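Local coordinates for galactofuranose-binding protein YtfQ (Escherichia coli, PDB 2VK2), which binds both alpha- and beta-galactofuranose in the periplasm as the solute-binding component of the ABC transporter YtfQRT-YjfF, at residues Ser8-Glu13 with Glu45-Ala50; Glu29-Thr34 with Ala255-Glu260; Ile62-Val67 with Val86-Arg91; Val75-Lys80 with Lys98-Thr103; Gly136-Ser141 with Ser165-Phe170. All coordinates share one frame; numbering follows the deposited sequence.

Contact 1: residues Ser8-Glu13 with Glu45-Ala50; sequences SQVGSE and ENQIKA. With GZL (beta-D-galactofuranose), chain B.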
# COMPACT_ATOMS: atom_id res chain seq x y z
N SER A 8 6.86 5.02 13.86
CA SER A 8 5.56 5.65 13.73
C SER A 8 4.81 4.98 12.59
O SER A 8 5.08 5.22 11.41
CB SER A 8 5.69 7.15 13.46
OG SER A 8 4.41 7.72 13.26
N GLN A 9 3.87 4.12 12.96
CA GLN A 9 3.06 3.33 12.05
C GLN A 9 1.75 4.08 11.78
O GLN A 9 1.24 4.79 12.66
CB GLN A 9 2.81 1.95 12.68
CG GLN A 9 1.99 0.93 11.90
CD GLN A 9 2.53 0.67 10.50
OE1 GLN A 9 2.60 1.57 9.68
NE2 GLN A 9 2.87 -0.59 10.21
N VAL A 10 1.21 3.95 10.57
CA VAL A 10 -0.01 4.66 10.17
C VAL A 10 -1.20 4.21 11.00
O VAL A 10 -2.00 5.03 11.46
CB VAL A 10 -0.34 4.40 8.67
CG1 VAL A 10 -1.68 5.03 8.29
CG2 VAL A 10 0.77 4.92 7.78
N GLY A 11 -1.30 2.90 11.19
CA GLY A 11 -2.43 2.28 11.86
C GLY A 11 -2.53 0.83 11.44
O GLY A 11 -1.51 0.18 11.21
N SER A 12 -3.75 0.32 11.34
CA SER A 12 -3.99 -1.07 10.95
C SER A 12 -5.18 -1.14 10.00
O SER A 12 -6.07 -1.98 10.16
CB SER A 12 -4.25 -1.92 12.20
OG SER A 12 -5.34 -1.41 12.93
N GLU A 13 -5.18 -0.26 9.00
CA GLU A 13 -6.33 -0.11 8.11
C GLU A 13 -6.52 -1.29 7.16
O GLU A 13 -7.63 -1.52 6.69
CB GLU A 13 -6.25 1.22 7.33
CG GLU A 13 -5.19 1.29 6.22
CD GLU A 13 -3.76 1.50 6.71
OE1 GLU A 13 -3.54 1.67 7.93
OE2 GLU A 13 -2.86 1.49 5.85
N GLU A 45 -1.13 14.03 12.45
CA GLU A 45 -0.71 14.74 13.66
C GLU A 45 -0.37 13.77 14.80
O GLU A 45 0.52 14.05 15.60
CB GLU A 45 -1.76 15.77 14.11
CG GLU A 45 -1.26 16.74 15.21
CD GLU A 45 -0.08 17.62 14.79
OE1 GLU A 45 0.22 17.72 13.59
OE2 GLU A 45 0.54 18.22 15.69
N ASN A 46 -1.05 12.62 14.85
CA ASN A 46 -0.68 11.58 15.81
C ASN A 46 0.71 11.03 15.52
O ASN A 46 1.48 10.77 16.44
CB ASN A 46 -1.69 10.42 15.79
CG ASN A 46 -3.04 10.81 16.37
OD1 ASN A 46 -3.16 11.75 17.15
ND2 ASN A 46 -4.07 10.06 16.00
N GLN A 47 1.04 10.86 14.24
CA GLN A 47 2.37 10.42 13.85
C GLN A 47 3.44 11.44 14.24
O GLN A 47 4.49 11.06 14.76
CB GLN A 47 2.44 10.15 12.35
CG GLN A 47 1.58 8.98 11.89
CD GLN A 47 1.97 8.50 10.51
OE1 GLN A 47 1.57 9.06 9.50
NE2 GLN A 47 2.79 7.45 10.47
N ILE A 48 3.16 12.72 14.00
CA ILE A 48 4.11 13.78 14.34
C ILE A 48 4.36 13.81 15.85
O ILE A 48 5.50 13.90 16.28
CB ILE A 48 3.62 15.14 13.80
CG1 ILE A 48 3.75 15.17 12.27
CG2 ILE A 48 4.41 16.29 14.42
CD1 ILE A 48 3.06 16.33 11.61
N LYS A 49 3.30 13.69 16.64
CA LYS A 49 3.43 13.59 18.09
C LYS A 49 4.31 12.40 18.50
O LYS A 49 5.15 12.52 19.39
CB LYS A 49 2.07 13.47 18.77
CG LYS A 49 1.25 14.75 18.73
CD LYS A 49 -0.17 14.48 19.17
CE LYS A 49 -1.00 15.75 19.25
NZ LYS A 49 -2.42 15.42 19.53
N ALA A 50 4.11 11.25 17.85
CA ALA A 50 4.90 10.06 18.15
C ALA A 50 6.37 10.26 17.81
O ALA A 50 7.24 9.90 18.60
CB ALA A 50 4.35 8.86 17.39
C6 GZL B . 1.68 0.37 0.61
C5 GZL B . 0.85 1.14 1.34
C4 GZL B . -0.64 0.88 1.48
C3 GZL B . -1.25 -0.44 1.10
C2 GZL B . -2.08 -0.85 2.05
O6 GZL B . 2.98 0.65 0.49
O5 GZL B . 1.33 2.25 1.91
O4 GZL B . -1.04 1.04 2.85
O3 GZL B . -1.02 -1.03 -0.07
C1 GZL B . -2.03 0.07 3.21
O2 GZL B . -2.86 -1.93 2.06
O1 GZL B . -3.28 0.71 3.44
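Ser8 and Gln47 carry this contact, and their torsions explain how one amide comes to meet two oxygens of the same residue. The Ser8 hydroxyl stands anti to the backbone N (chi1 177°), facing the helix, while Gln47 runs extended beyond CG. Its NE2 hydrogen-bonds Ser8 OG at 3.2 Å, with OG tilted from the amide plane, and it makes a weak bond to Ser8 O at 3.3 Å. The methylene part of Gln47 follows the hydroxyl closely, CB lying 3.3 Å from Ser8 OG. The amide has further partners: NE2 donates to Ala65 O and OE1 accepts from Val67 N, which together fix its rotation in a buried setting. At the fringe, Ala50 CB approaches Ser8 OG to 4.3 Å and Val10 CG2 lies 4.2 Å from Gln47 NE2.

Gln9 points to the other side. Its folded chain returns OE1 to Val10 N at 2.9 Å, on an in-plane lone pair, and OE1 also accepts from Arg17. Farther along, Glu13 OE2 takes a hydrogen bond from O1 of beta-D-galactofuranose at 2.6 Å and forms a salt bridge with Arg17.

The contact thus joins the C-terminal end of strand 4-9, where the chain turns into the sugar site, to helix 44-57, beside neighbouring strands 34-39 and 61-64 of the same parallel sheet.

Contact 2: residues Glu29-Thr34 with Ala255-Glu260; sequences EKRGIT and AFDALE
Arg31 meets Asp257 and Glu260 in a salt-bridge network that joins the end of helix 15-31, closed by a Schellman motif at Gly32, to helix 252-265 in the alpha/beta fold of a periplasmic binding protein.

The charged part centres on the guanidinium. NH1 and NH2 both grip one oxygen, Asp257 OD1, NH1 at 2.9 Å and NH2 at 3.0 Å; both reach it from the same face of the carboxylate. NH1 also bonds Glu260 OE2 at 3.2 Å in a nearly straight line (168° at the hydrogen). The acceptors lie close to the guanidinium plane, whereas each carboxylate is met from above its own plane. With CG to NE extended, the Arg31 chain spans the gap, and NE keeps a salt bridge to Glu27.

The apolar part lies over one face of the guanidinium. Phe256 CB covers that face, 3.5 Å from Arg31 NE, and Ile33 CD1 approaches Phe256 CD1 at 3.6 Å. The Phe256 ring goes on to meet Phe63 of strand 61-64, which ties this helix pair to the sheet.

Solvent supplies the last link: one water donates to Arg31 O at 2.8 Å and to Glu260 OE2 at 3.3 Å.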
# COMPACT_ATOMS: atom_id res chain seq x y z
N GLU A 29 13.16 -8.46 16.45
CA GLU A 29 13.45 -9.48 17.45
C GLU A 29 14.66 -10.34 17.08
O GLU A 29 15.55 -10.54 17.90
CB GLU A 29 12.22 -10.36 17.69
CG GLU A 29 11.15 -9.65 18.52
CD GLU A 29 9.74 -10.12 18.23
OE1 GLU A 29 9.56 -11.22 17.67
OE2 GLU A 29 8.79 -9.37 18.58
N LYS A 30 14.71 -10.81 15.83
CA LYS A 30 15.82 -11.67 15.41
C LYS A 30 17.14 -10.91 15.26
O LYS A 30 18.21 -11.52 15.25
CB LYS A 30 15.48 -12.44 14.13
CG LYS A 30 15.44 -11.63 12.84
CD LYS A 30 15.11 -12.55 11.67
CE LYS A 30 15.27 -11.84 10.34
NZ LYS A 30 15.12 -12.77 9.19
N ARG A 31 17.07 -9.58 15.18
CA ARG A 31 18.26 -8.72 15.11
C ARG A 31 18.69 -8.20 16.48
O ARG A 31 19.71 -7.52 16.58
CB ARG A 31 17.99 -7.53 14.19
CG ARG A 31 17.76 -7.89 12.74
CD ARG A 31 17.11 -6.74 11.99
NE ARG A 31 16.72 -7.12 10.64
CZ ARG A 31 17.48 -6.98 9.55
NH1 ARG A 31 18.69 -6.45 9.62
NH2 ARG A 31 17.01 -7.37 8.37
N GLY A 32 17.92 -8.49 17.52
CA GLY A 32 18.21 -8.00 18.87
C GLY A 32 17.95 -6.51 19.03
O GLY A 32 18.55 -5.85 19.89
N ILE A 33 17.06 -5.97 18.20
CA ILE A 33 16.72 -4.55 18.21
C ILE A 33 15.43 -4.36 19.00
O ILE A 33 14.47 -5.11 18.83
CB ILE A 33 16.56 -4.02 16.77
CG1 ILE A 33 17.91 -4.05 16.05
CG2 ILE A 33 15.99 -2.60 16.77
CD1 ILE A 33 17.83 -3.78 14.56
N THR A 34 15.42 -3.36 19.87
CA THR A 34 14.23 -2.98 20.62
C THR A 34 13.37 -2.08 19.74
O THR A 34 13.81 -1.00 19.34
CB THR A 34 14.60 -2.24 21.92
OG1 THR A 34 15.42 -3.09 22.73
CG2 THR A 34 13.35 -1.86 22.70
N ALA A 255 15.14 -1.56 5.96
CA ALA A 255 15.42 -0.38 6.79
C ALA A 255 16.37 -0.74 7.93
O ALA A 255 17.33 -0.00 8.19
CB ALA A 255 14.13 0.21 7.33
N PHE A 256 16.13 -1.87 8.59
CA PHE A 256 17.05 -2.36 9.62
C PHE A 256 18.43 -2.66 9.03
O PHE A 256 19.44 -2.36 9.66
CB PHE A 256 16.52 -3.63 10.30
CG PHE A 256 15.35 -3.39 11.24
CD1 PHE A 256 15.42 -2.43 12.24
CD2 PHE A 256 14.21 -4.17 11.14
CE1 PHE A 256 14.35 -2.24 13.11
CE2 PHE A 256 13.14 -3.98 12.00
CZ PHE A 256 13.21 -3.01 12.99
N ASP A 257 18.48 -3.25 7.84
CA ASP A 257 19.75 -3.52 7.16
C ASP A 257 20.56 -2.23 7.00
O ASP A 257 21.74 -2.18 7.33
CB ASP A 257 19.53 -4.13 5.77
CG ASP A 257 19.05 -5.57 5.82
OD1 ASP A 257 19.32 -6.26 6.82
OD2 ASP A 257 18.42 -6.01 4.84
N ALA A 258 19.90 -1.20 6.48
CA ALA A 258 20.53 0.10 6.26
C ALA A 258 20.97 0.75 7.57
O ALA A 258 22.06 1.31 7.67
CB ALA A 258 19.59 1.03 5.50
N LEU A 259 20.11 0.66 8.59
CA LEU A 259 20.42 1.22 9.91
C LEU A 259 21.65 0.56 10.53
O LEU A 259 22.54 1.26 11.02
CB LEU A 259 19.22 1.06 10.86
CG LEU A 259 19.44 1.47 12.32
CD1 LEU A 259 19.85 2.93 12.42
CD2 LEU A 259 18.18 1.20 13.14
N GLU A 260 21.69 -0.77 10.51
CA GLU A 260 22.81 -1.51 11.08
C GLU A 260 24.13 -1.15 10.41
O GLU A 260 25.14 -0.95 11.09
CB GLU A 260 22.58 -3.02 10.95
CG GLU A 260 21.52 -3.57 11.89
CD GLU A 260 21.14 -5.00 11.56
OE1 GLU A 260 21.73 -5.59 10.63
OE2 GLU A 260 20.25 -5.54 12.24
O HOH W 1 21.60 -7.45 14.54

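Contact 3: residues Ile62-Val67 with Val86-Arg91; sequences IFIAPV and VFLLDR. With GZL (beta-D-galactofuranose), chain B.
Ile62 opens the pairing with strand 86-89: its carbonyl O accepts from Phe87 N at 2.9 Å, and its side chain lies beside that of Val86. The parallel register then advances one residue at a time, Phe63 opposite Phe87 and Ile64 opposite Leu88.

Phe63 points to the other sheet face, where its CE1 corner approaches CD2 of Phe87. The ring planes stand 66° apart with centroids separated by 5.4 Å, an oblique meeting; Leu89 CD1 lies against the base of the Phe63 ring. Ile64 binds twice, donating from N to Phe87 O and accepting from Leu89 N at O, the latter at 2.8 Å. Its CD1 touches Val86 CG1 and its CB faces Leu88 CD2.

Beyond the strand, Ala65 CB comes near Asp90 OD2, and the Pro66 ring packs on the Arg91 backbone. Val67 O receives Arg91 NH1 at 2.9 Å, in the carbonyl plane on a lone pair. That bond helps orient an extended arginine whose remaining nitrogens hold the sugar: NE donates to O5 at 2.9 Å and NH2 to O4 at 3.0 Å, while galactofuranose O5 donates to Asp90 OD1 at 2.7 Å. O5 is therefore both acceptor and donor. Asp90 OD2 has a separate salt bridge with Arg17.

These are the two strands of a beta-alpha-beta unit with helix 73-81; helix 252-265 covers the Phe63 and Phe87 face, helix 44-57 the Ile62 and Ile64 face.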
# COMPACT_ATOMS: atom_id res chain seq x y z
N ILE A 62 14.51 6.45 13.91
CA ILE A 62 13.07 6.57 13.78
C ILE A 62 12.66 6.05 12.41
O ILE A 62 13.25 6.42 11.39
CB ILE A 62 12.60 8.03 13.99
CG1 ILE A 62 12.83 8.42 15.45
CG2 ILE A 62 11.13 8.19 13.61
CD1 ILE A 62 12.73 9.91 15.72
N PHE A 63 11.67 5.16 12.39
CA PHE A 63 11.04 4.69 11.16
C PHE A 63 9.68 5.36 11.09
O PHE A 63 8.97 5.44 12.09
CB PHE A 63 10.84 3.17 11.20
CG PHE A 63 12.10 2.34 11.07
CD1 PHE A 63 13.37 2.89 11.06
CD2 PHE A 63 11.98 0.95 11.00
CE1 PHE A 63 14.50 2.07 10.95
CE2 PHE A 63 13.09 0.14 10.89
CZ PHE A 63 14.35 0.70 10.87
N ILE A 64 9.30 5.84 9.91
CA ILE A 64 7.99 6.44 9.72
C ILE A 64 7.37 5.87 8.46
O ILE A 64 8.03 5.83 7.43
CB ILE A 64 8.06 7.98 9.53
CG1 ILE A 64 8.77 8.66 10.70
CG2 ILE A 64 6.65 8.56 9.36
CD1 ILE A 64 9.11 10.12 10.42
N ALA A 65 6.13 5.42 8.56
CA ALA A 65 5.31 5.15 7.38
C ALA A 65 4.42 6.38 7.22
O ALA A 65 3.42 6.50 7.92
CB ALA A 65 4.48 3.89 7.57
N PRO A 66 4.81 7.32 6.34
CA PRO A 66 4.12 8.62 6.33
C PRO A 66 2.73 8.54 5.70
O PRO A 66 2.61 8.24 4.52
CB PRO A 66 5.05 9.50 5.48
CG PRO A 66 5.74 8.55 4.58
CD PRO A 66 5.90 7.27 5.35
N VAL A 67 1.70 8.84 6.49
CA VAL A 67 0.32 8.61 6.03
C VAL A 67 0.02 9.39 4.74
O VAL A 67 -0.59 8.85 3.82
CB VAL A 67 -0.72 8.91 7.13
CG1 VAL A 67 -0.67 10.36 7.58
CG2 VAL A 67 -2.12 8.52 6.66
N VAL A 86 16.38 8.98 10.18
CA VAL A 86 14.98 8.67 9.88
C VAL A 86 14.91 7.83 8.61
O VAL A 86 15.57 8.12 7.61
CB VAL A 86 14.15 9.96 9.70
CG1 VAL A 86 12.75 9.63 9.18
CG2 VAL A 86 14.07 10.71 11.01
N PHE A 87 14.11 6.76 8.67
CA PHE A 87 13.89 5.87 7.54
C PHE A 87 12.40 5.84 7.24
O PHE A 87 11.59 5.67 8.13
CB PHE A 87 14.38 4.46 7.89
CG PHE A 87 15.84 4.40 8.26
CD1 PHE A 87 16.78 3.94 7.36
CD2 PHE A 87 16.26 4.82 9.52
CE1 PHE A 87 18.13 3.89 7.70
CE2 PHE A 87 17.60 4.77 9.86
CZ PHE A 87 18.54 4.31 8.95
N LEU A 88 12.06 6.05 5.97
CA LEU A 88 10.66 6.04 5.55
C LEU A 88 10.30 4.67 5.01
O LEU A 88 11.06 4.08 4.24
CB LEU A 88 10.41 7.12 4.50
CG LEU A 88 10.79 8.55 4.92
CD1 LEU A 88 10.54 9.51 3.78
CD2 LEU A 88 10.05 8.98 6.17
N LEU A 89 9.14 4.16 5.44
CA LEU A 89 8.65 2.82 5.00
C LEU A 89 7.32 2.97 4.30
O LEU A 89 6.42 3.58 4.78
CB LEU A 89 8.47 1.91 6.24
CG LEU A 89 9.72 1.29 6.90
CD1 LEU A 89 10.80 2.29 7.37
CD2 LEU A 89 9.23 0.41 8.06
N ASP A 90 7.32 2.34 3.12
CA ASP A 90 6.10 1.99 2.34
C ASP A 90 5.28 3.13 1.73
O ASP A 90 4.58 2.92 0.79
CB ASP A 90 5.23 0.95 3.12
CG ASP A 90 4.26 1.56 4.10
OD1 ASP A 90 3.38 2.29 3.73
OD2 ASP A 90 4.35 1.23 5.29
N ARG A 91 5.44 4.33 2.26
CA ARG A 91 4.99 5.60 1.57
C ARG A 91 6.13 6.61 1.58
O ARG A 91 7.01 6.52 2.35
CB ARG A 91 3.76 6.18 2.27
CG ARG A 91 2.56 5.16 2.33
CD ARG A 91 1.30 5.82 2.80
NE ARG A 91 0.24 4.75 2.90
CZ ARG A 91 -0.90 4.89 3.55
NH1 ARG A 91 -1.30 6.02 4.07
NH2 ARG A 91 -1.70 3.85 3.68
C6 GZL B . 1.68 0.37 0.61
C5 GZL B . 0.85 1.14 1.34
C4 GZL B . -0.64 0.88 1.48
C3 GZL B . -1.25 -0.44 1.10
C2 GZL B . -2.08 -0.85 2.05
O6 GZL B . 2.98 0.65 0.49
O5 GZL B . 1.33 2.25 1.91
O4 GZL B . -1.04 1.04 2.85
O3 GZL B . -1.02 -1.03 -0.07
C1 GZL B . -2.03 0.07 3.21
O2 GZL B . -2.86 -1.93 2.06
O1 GZL B . -3.28 0.71 3.44

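Contact 4: residues Val75-Lys80 with Lys98-Thr103; sequences VLKEAK and KSLYMT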
# COMPACT_ATOMS: atom_id res chain seq x y z
N VAL A 75 8.91 18.40 11.63
CA VAL A 75 9.30 17.33 12.54
C VAL A 75 10.58 16.62 12.10
O VAL A 75 11.37 16.19 12.94
CB VAL A 75 8.14 16.32 12.79
CG1 VAL A 75 7.99 15.32 11.63
CG2 VAL A 75 8.37 15.59 14.11
N LEU A 76 10.81 16.53 10.79
CA LEU A 76 12.05 15.93 10.29
C LEU A 76 13.26 16.81 10.61
O LEU A 76 14.35 16.30 10.87
CB LEU A 76 11.97 15.65 8.79
CG LEU A 76 11.00 14.53 8.40
CD1 LEU A 76 10.93 14.39 6.89
CD2 LEU A 76 11.41 13.20 9.04
N LYS A 77 13.07 18.13 10.59
CA LYS A 77 14.13 19.06 11.02
C LYS A 77 14.46 18.84 12.49
O LYS A 77 15.63 18.88 12.88
CB LYS A 77 13.72 20.51 10.76
CG LYS A 77 13.80 20.89 9.30
CD LYS A 77 13.10 22.21 9.03
CE LYS A 77 13.14 22.55 7.56
NZ LYS A 77 12.49 23.85 7.28
N GLU A 78 13.44 18.59 13.31
CA GLU A 78 13.65 18.30 14.73
C GLU A 78 14.46 17.02 14.93
O GLU A 78 15.39 16.99 15.73
CB GLU A 78 12.31 18.22 15.47
CG GLU A 78 11.58 19.55 15.54
CD GLU A 78 10.15 19.43 16.03
OE1 GLU A 78 9.85 18.45 16.74
OE2 GLU A 78 9.34 20.32 15.70
N ALA A 79 14.12 15.96 14.20
CA ALA A 79 14.87 14.71 14.28
C ALA A 79 16.31 14.88 13.79
O ALA A 79 17.24 14.33 14.38
CB ALA A 79 14.17 13.61 13.49
N LYS A 80 16.49 15.65 12.72
CA LYS A 80 17.82 15.89 12.19
C LYS A 80 18.68 16.69 13.16
O LYS A 80 19.85 16.37 13.36
CB LYS A 80 17.76 16.61 10.84
CG LYS A 80 19.12 16.78 10.20
CD LYS A 80 19.03 16.93 8.70
CE LYS A 80 20.42 17.10 8.11
NZ LYS A 80 20.37 17.31 6.65
N LYS A 98 16.10 16.55 0.53
CA LYS A 98 16.14 15.09 0.58
C LYS A 98 17.06 14.57 1.69
O LYS A 98 17.04 13.37 2.00
CB LYS A 98 16.60 14.51 -0.77
CG LYS A 98 15.81 15.00 -1.98
CD LYS A 98 14.34 14.64 -1.89
CE LYS A 98 13.62 14.95 -3.19
NZ LYS A 98 13.60 16.40 -3.50
N SER A 99 17.86 15.45 2.28
CA SER A 99 18.72 15.07 3.40
C SER A 99 17.95 14.97 4.73
O SER A 99 18.53 14.61 5.75
CB SER A 99 19.90 16.04 3.55
OG SER A 99 19.50 17.26 4.15
N LEU A 100 16.66 15.27 4.71
CA LEU A 100 15.81 15.15 5.90
C LEU A 100 15.48 13.70 6.28
O LEU A 100 14.86 13.47 7.31
CB LEU A 100 14.51 15.95 5.73
CG LEU A 100 14.66 17.47 5.78
CD1 LEU A 100 13.36 18.14 5.40
CD2 LEU A 100 15.13 17.93 7.16
N TYR A 101 15.89 12.74 5.46
CA TYR A 101 15.71 11.33 5.79
C TYR A 101 16.78 10.51 5.09
O TYR A 101 17.38 10.96 4.12
CB TYR A 101 14.32 10.85 5.40
CG TYR A 101 14.04 10.91 3.92
CD1 TYR A 101 14.30 9.82 3.11
CD2 TYR A 101 13.54 12.07 3.34
CE1 TYR A 101 14.07 9.86 1.75
CE2 TYR A 101 13.29 12.12 1.97
CZ TYR A 101 13.57 11.01 1.19
OH TYR A 101 13.33 11.03 -0.17
N MET A 102 16.99 9.28 5.56
CA MET A 102 18.06 8.42 5.05
C MET A 102 17.66 7.76 3.74
O MET A 102 18.36 7.89 2.74
CB MET A 102 18.40 7.35 6.08
CG MET A 102 18.92 7.89 7.40
SD MET A 102 20.60 8.51 7.26
CE MET A 102 21.50 6.97 7.37
N THR A 103 16.54 7.05 3.76
CA THR A 103 16.05 6.35 2.59
C THR A 103 14.56 6.13 2.71
O THR A 103 14.00 6.27 3.80
CB THR A 103 16.76 4.98 2.41
OG1 THR A 103 16.46 4.44 1.12
CG2 THR A 103 16.32 3.99 3.48
O HOH W 2 15.17 13.91 9.94
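Ser99 meets Lys80, and Leu100 meets Leu76, where the segment leading into strand 103-106 lies across helix 73-81, the helix of a beta-alpha-beta crossover in a parallel sheet.

Ser99 comes first. Lys80 reaches it with CG anti to the backbone N (chi1 -176°) and an extended chain, which places NZ 3.4 Å from Ser99 O in a weak hydrogen bond. NZ also lies 2.6 Å from Ser99 OG, a hydroxyl that is hydrogen-bonded to Asp97.

Leu100 supplies most of the packing. Its CB faces Leu76 CB at 4.0 Å, while its CD2 branch reaches over to the next residue of the helix, 3.9 Å from Lys77 CG; Lys80 CD flanks the same methyl at 4.3 Å. The aliphatic parts of two solvent-exposed lysines thus border the leucine.

The Tyr101 ring leads off from the helix, making a cation-pi contact with Lys271 and touching Leu88. Met102 pairs through its backbone with Val86, and Thr103 likewise with Leu88, carrying the chain into the sheet.

Helix and loop also share a water, which donates to Leu76 O at 2.7 Å and to Leu100 O at 2.7 Å.

Contact 5: residues Gly136-Ser141 with Ser165-Phe170; sequences GTVGAS and SQSGDF. With GZL (beta-D-galactofuranose), chain B.
Phe170 is carried to Gly136 by a first torsion that puts CG anti to its own carbonyl carbon (chi1 -83°), and chi2 (-46°) turns the ring face to Gly136 CA. Another torsion matters next to it: Ser167 OG stands anti to the backbone N and so faces the loop, 2.9 Å from Gly136 O.

Gly136 CA lies 3.5 Å from the centroid of the Phe170 ring and only 8° off the ring normal, a CH-pi contact over the middle of the face. A bare glycine CA is what permits such closeness, since a CB built there would clash with Phe170 CZ. At the ring edge sits Ala140 CB, 4.5 Å from Phe170 CE2. The Thr137 and Phe170 side chains cross at about a right angle, with Thr137 OG1 close to Phe170 CD2.

Ser167 OG also accepts from Asp169 N at 3.1 Å, an ST turn that shapes the chain just after strand 160-167. A water bridges the loop and the strand end by accepting from Val138 N at 2.9 Å and donating to Ser167 OG at 3.2 Å. Thr137 to Ala140 form a type II turn, after which Ala140 takes the N-cap position of helix 141-153.

The opposite face of Phe170 receives beta-D-galactofuranose, whose C4 stands 4.0 Å above the plane of the Phe170 ring, toward its rim; O1 approaches Phe170 CG at 3.2 Å. Glycine on one side and sugar on the other make the ring an apolar wall of the pocket, complementing the polar and charged residues that hydrogen-bond the sugar's oxygens.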
# COMPACT_ATOMS: atom_id res chain seq x y z
N GLY A 136 -6.83 4.94 -2.62
CA GLY A 136 -6.34 4.92 -1.26
C GLY A 136 -6.54 6.27 -0.59
O GLY A 136 -7.13 7.18 -1.16
N THR A 137 -6.04 6.37 0.64
CA THR A 137 -6.11 7.58 1.44
C THR A 137 -5.68 8.81 0.65
O THR A 137 -4.63 8.80 0.00
CB THR A 137 -5.20 7.42 2.67
OG1 THR A 137 -5.67 6.31 3.45
CG2 THR A 137 -5.19 8.68 3.52
N VAL A 138 -6.50 9.85 0.69
CA VAL A 138 -6.21 11.09 -0.03
C VAL A 138 -4.90 11.67 0.48
O VAL A 138 -4.70 11.82 1.68
CB VAL A 138 -7.36 12.12 0.14
CG1 VAL A 138 -6.97 13.45 -0.48
CG2 VAL A 138 -8.64 11.59 -0.48
N GLY A 139 -3.99 11.95 -0.45
CA GLY A 139 -2.69 12.52 -0.11
C GLY A 139 -1.57 11.52 0.12
O GLY A 139 -0.40 11.90 0.17
N ALA A 140 -1.91 10.24 0.25
CA ALA A 140 -0.90 9.19 0.38
C ALA A 140 -0.14 9.08 -0.93
O ALA A 140 -0.75 9.02 -1.99
CB ALA A 140 -1.55 7.86 0.72
N SER A 141 1.19 9.05 -0.87
CA SER A 141 2.00 8.98 -2.09
C SER A 141 1.58 7.78 -2.93
O SER A 141 1.51 7.86 -4.15
CB SER A 141 3.49 8.89 -1.76
OG SER A 141 3.83 7.63 -1.19
N SER A 165 -14.46 7.57 -9.45
CA SER A 165 -13.24 7.47 -8.67
C SER A 165 -13.39 8.20 -7.35
O SER A 165 -13.63 9.40 -7.33
CB SER A 165 -12.05 8.02 -9.45
OG SER A 165 -10.85 7.83 -8.74
N GLN A 166 -13.28 7.46 -6.25
CA GLN A 166 -13.39 8.02 -4.90
C GLN A 166 -12.47 7.23 -3.98
O GLN A 166 -12.17 6.07 -4.25
CB GLN A 166 -14.82 7.91 -4.38
CG GLN A 166 -15.86 8.77 -5.10
CD GLN A 166 -15.76 10.23 -4.74
OE1 GLN A 166 -15.25 11.04 -5.51
NE2 GLN A 166 -16.24 10.58 -3.55
N SER A 167 -12.04 7.86 -2.89
CA SER A 167 -11.22 7.17 -1.91
C SER A 167 -12.05 6.19 -1.09
O SER A 167 -13.15 6.52 -0.64
CB SER A 167 -10.54 8.17 -0.96
OG SER A 167 -9.79 7.49 0.02
N GLY A 168 -11.52 4.99 -0.92
CA GLY A 168 -12.08 4.02 0.01
C GLY A 168 -11.23 3.86 1.26
O GLY A 168 -11.36 2.86 1.97
N ASP A 169 -10.35 4.83 1.51
CA ASP A 169 -9.54 4.89 2.74
C ASP A 169 -8.64 3.67 3.00
O ASP A 169 -8.18 3.47 4.12
CB ASP A 169 -10.45 5.11 3.97
CG ASP A 169 -11.33 6.35 3.85
OD1 ASP A 169 -11.08 7.19 2.97
OD2 ASP A 169 -12.27 6.47 4.66
N PHE A 170 -8.38 2.88 1.96
CA PHE A 170 -7.60 1.64 2.07
C PHE A 170 -8.24 0.56 2.98
O PHE A 170 -7.55 -0.38 3.38
CB PHE A 170 -6.15 1.93 2.53
CG PHE A 170 -5.21 2.36 1.42
CD1 PHE A 170 -5.16 1.68 0.21
CD2 PHE A 170 -4.30 3.40 1.63
CE1 PHE A 170 -4.26 2.05 -0.78
CE2 PHE A 170 -3.41 3.78 0.64
CZ PHE A 170 -3.38 3.10 -0.56
C6 GZL B . 1.68 0.37 0.61
C5 GZL B . 0.85 1.14 1.34
C4 GZL B . -0.64 0.88 1.48
C3 GZL B . -1.25 -0.44 1.10
C2 GZL B . -2.08 -0.85 2.05
O6 GZL B . 2.98 0.65 0.49
O5 GZL B . 1.33 2.25 1.91
O4 GZL B . -1.04 1.04 2.85
O3 GZL B . -1.02 -1.03 -0.07
C1 GZL B . -2.03 0.07 3.21
O2 GZL B . -2.86 -1.93 2.06
O1 GZL B . -3.28 0.71 3.44
O HOH W 3 -8.93 9.66 2.24

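Overall arrangement
Contacts 1 to 4 belong to the domain built on the parallel sheet 34-39, 4-9, 61-64, 86-89, 103-106 and 272-274, whereas contact 5 lies at strand ends of the second, mixed sheet. Contacts 1 and 3 share adjacent strands, their centres about 10 Å apart. Contact 3 alternates along the chain with contact 4, about 11 Å away between centres. Contact 2 closes a loop that encloses contacts 3, 4 and 5, returning helix 252-265 to the first sheet, as in periplasmic binding proteins whose chain passes repeatedly between domains. Contacts 1, 3 and 5 all touch galactofuranose, which therefore sits in the cleft between the domains; the centres of contacts 2 and 5 are about 31 Å apart.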